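PDB 2PY6: methyltransferase FkbM from Methylobacillus flagellatus KT, which probably transfers methyl groups to a substrate not yet identified. Local coordinates for residues A146-G151 with L198-E203. Residues are numbered along the deposited sequence; the frame is centred on the assembly and turned at random.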
ATOM      1  N   ALA A 146      -1.810 -32.124   8.456  1.00 26.17           N
ATOM      2  CA  ALA A 146      -3.255 -32.293   8.312  1.00 27.68           C
ATOM      3  C   ALA A 146      -3.576 -33.381   7.267  1.00 29.17           C
ATOM      4  O   ALA A 146      -4.398 -34.267   7.521  1.00 28.60           O
ATOM      5  CB  ALA A 146      -3.915 -30.988   7.881  1.00 27.09           C
ATOM      6  N   VAL A 147      -2.948 -33.287   6.085  1.00 28.86           N
ATOM      7  CA  VAL A 147      -3.175 -34.262   4.999  1.00 29.05           C
ATOM      8  C   VAL A 147      -2.925 -35.699   5.483  1.00 28.74           C
ATOM      9  O   VAL A 147      -3.725 -36.578   5.230  1.00 27.10           O
ATOM     10  CB  VAL A 147      -2.354 -33.938   3.752  1.00 31.12           C
ATOM     11  CG1 VAL A 147      -2.428 -35.068   2.719  1.00 28.44           C
ATOM     12  CG2 VAL A 147      -2.839 -32.632   3.130  1.00 32.65           C
ATOM     13  N   ARG A 148      -1.844 -35.907   6.233  1.00 30.28           N
ATOM     14  CA  ARG A 148      -1.500 -37.214   6.732  1.00 29.80           C
ATOM     15  C   ARG A 148      -2.372 -37.672   7.887  1.00 29.72           C
ATOM     16  O   ARG A 148      -2.774 -38.827   7.927  1.00 31.31           O
ATOM     17  CB  ARG A 148      -0.022 -37.239   7.150  1.00 31.42           C
ATOM     18  CG  ARG A 148       0.459 -38.617   7.698  1.00 30.67           C
ATOM     19  CD  ARG A 148       1.967 -38.576   7.950  1.00 25.40           C
ATOM     20  NE  ARG A 148       2.711 -38.530   6.701  1.00 28.37           N
ATOM     21  CZ  ARG A 148       4.029 -38.386   6.630  1.00 30.99           C
ATOM     22  NH1 ARG A 148       4.746 -38.320   7.735  1.00 26.42           N
ATOM     23  NH2 ARG A 148       4.638 -38.367   5.449  1.00 28.86           N
ATOM     24  N   ALA A 149      -2.672 -36.769   8.821  1.00 28.86           N
ATOM     25  CA  ALA A 149      -3.417 -37.125  10.035  1.00 27.65           C
ATOM     26  C   ALA A 149      -4.870 -37.474   9.795  1.00 30.43           C
ATOM     27  O   ALA A 149      -5.438 -38.255  10.529  1.00 29.49           O
ATOM     28  CB  ALA A 149      -3.314 -36.010  11.084  1.00 30.40           C
ATOM     29  N   PHE A 150      -5.459 -36.865   8.771  1.00 33.43           N
ATOM     30  CA  PHE A 150      -6.850 -37.084   8.404  1.00 33.63           C
ATOM     31  C   PHE A 150      -7.036 -37.999   7.208  1.00 31.32           C
ATOM     32  O   PHE A 150      -8.146 -38.154   6.765  1.00 31.42           O
ATOM     33  CB  PHE A 150      -7.530 -35.721   8.167  1.00 36.38           C
ATOM     34  CG  PHE A 150      -7.724 -34.930   9.439  1.00 37.39           C
ATOM     35  CD1 PHE A 150      -8.583 -35.397  10.415  1.00 32.93           C
ATOM     36  CD2 PHE A 150      -7.019 -33.757   9.672  1.00 38.67           C
ATOM     37  CE1 PHE A 150      -8.764 -34.705  11.591  1.00 36.81           C
ATOM     38  CE2 PHE A 150      -7.176 -33.070  10.857  1.00 39.57           C
ATOM     39  CZ  PHE A 150      -8.050 -33.543  11.814  1.00 44.10           C
ATOM     40  N   GLY A 151      -5.956 -38.611   6.721  1.00 31.18           N
ATOM     41  CA  GLY A 151      -5.983 -39.549   5.604  1.00 31.36           C
ATOM     42  C   GLY A 151      -6.531 -38.953   4.320  1.00 33.04           C
ATOM     43  O   GLY A 151      -7.408 -39.545   3.682  1.00 33.61           O
ATOM     44  N   LEU A 198       8.989 -37.117   4.281  1.00 28.19           N
ATOM     45  CA  LEU A 198       8.815 -38.205   5.245  1.00 25.89           C
ATOM     46  C   LEU A 198       8.235 -37.735   6.593  1.00 26.76           C
ATOM     47  O   LEU A 198       7.473 -38.446   7.210  1.00 21.97           O
ATOM     48  CB  LEU A 198      10.132 -38.945   5.488  1.00 22.48           C
ATOM     49  CG  LEU A 198      10.693 -39.766   4.333  1.00 19.68           C
ATOM     50  CD1 LEU A 198      12.103 -40.201   4.625  1.00 20.70           C
ATOM     51  CD2 LEU A 198       9.816 -40.947   4.038  1.00 20.69           C
ATOM     52  N   THR A 199       8.612 -36.535   7.022  1.00 25.91           N
ATOM     53  CA  THR A 199       8.261 -36.022   8.339  1.00 27.89           C
ATOM     54  C   THR A 199       7.215 -34.935   8.423  1.00 27.31           C
ATOM     55  O   THR A 199       6.700 -34.705   9.519  1.00 26.55           O
ATOM     56  CB  THR A 199       9.482 -35.382   9.001  1.00 26.30           C
ATOM     57  OG1 THR A 199       9.879 -34.241   8.253  1.00 29.45           O
ATOM     58  CG2 THR A 199      10.650 -36.374   9.083  1.00 31.31           C
ATOM     59  N   CYS A 200       6.929 -34.273   7.299  1.00 27.43           N
ATOM     60  CA  CYS A 200       6.011 -33.109   7.220  1.00 29.08           C
ATOM     61  C   CYS A 200       6.603 -31.880   7.924  1.00 29.12           C
ATOM     62  O   CYS A 200       5.870 -30.994   8.283  1.00 31.05           O
ATOM     63  CB  CYS A 200       4.628 -33.390   7.837  1.00 31.63           C
ATOM     64  SG  CYS A 200       3.765 -34.832   7.245  1.00 29.62           S
ATOM     65  N   GLU A 201       7.925 -31.835   8.101  1.00 29.23           N
ATOM     66  CA  GLU A 201       8.600 -30.768   8.816  1.00 29.21           C
ATOM     67  C   GLU A 201       9.295 -29.808   7.857  1.00 28.61           C
ATOM     68  O   GLU A 201      10.367 -30.113   7.343  1.00 31.04           O
ATOM     69  CB  GLU A 201       9.640 -31.349   9.814  1.00 30.60           C
ATOM     70  CG  GLU A 201      10.511 -30.281  10.511  1.00 31.43           C
ATOM     71  CD  GLU A 201       9.704 -29.143  11.168  1.00 32.48           C
ATOM     72  OE1 GLU A 201       9.062 -29.369  12.194  1.00 32.00           O
ATOM     73  OE2 GLU A 201       9.751 -28.001  10.675  1.00 37.27           O
ATOM     74  N   PRO A 202       8.697 -28.633   7.615  1.00 29.23           N
ATOM     75  CA  PRO A 202       9.315 -27.695   6.666  1.00 30.70           C
ATOM     76  C   PRO A 202      10.701 -27.166   6.999  1.00 31.30           C
ATOM     77  O   PRO A 202      11.402 -26.720   6.092  1.00 36.72           O
ATOM     78  CB  PRO A 202       8.318 -26.549   6.619  1.00 31.16           C
ATOM     79  CG  PRO A 202       7.554 -26.624   7.837  1.00 27.06           C
ATOM     80  CD  PRO A 202       7.424 -28.098   8.123  1.00 31.15           C
ATOM     81  N   GLU A 203      11.094 -27.174   8.270  1.00 31.15           N
ATOM     82  CA  GLU A 203      12.444 -26.740   8.646  1.00 30.37           C
ATOM     83  C   GLU A 203      13.524 -27.496   7.854  1.00 30.69           C
ATOM     84  O   GLU A 203      14.640 -26.983   7.716  1.00 33.50           O
ATOM     85  CB  GLU A 203      12.691 -26.851  10.156  1.00 25.44           C
ATOM     86  CG  GLU A 203      11.944 -25.833  11.027  1.00 27.46           C
ATOM     87  CD  GLU A 203      12.316 -24.371  10.727  1.00 29.16           C
ATOM     88  OE1 GLU A 203      13.509 -24.048  10.518  1.00 27.39           O
ATOM     89  OE2 GLU A 203      11.405 -23.533  10.720  1.00 27.91           O
TER
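Arg148, near the end of helix 143-149, reaches across to the C-terminal end of helix 184-199 and carries the contact alone from its side. Its NH1 donates to Leu198 O at 2.8 Å with an N-H...O angle of 162°; the oxygen lies close to the guanidinium plane, whereas the donor stands well above the carbonyl plane. NH2 adds a weak bond to the same oxygen at 3.3 Å and another weak one to His197 O. Beyond the two segments, NE forms a salt bridge with Asp162 and NH1 also bonds to Phe36 O, so several partners around its rim fix the rotation of the buried group.

Against one guanidinium face packs Cys200, its SG over the centre and 3.6 Å from Arg148 CZ. With CG anti to the backbone N (chi1 -180°), the arginine chain extends from its helix before bending at chi3.

Thr199 OG1 accepts from Glu201 N in an ST turn and also bonds to Asn195 O; Glu201 OE2 caps Glu203 N.

Overall, an arginine donates to main-chain carbonyls at a helix C-terminus, joining the helix directly after edge strand 140-142 of the six-stranded sheet to the helical run between the six- and seven-stranded sheets.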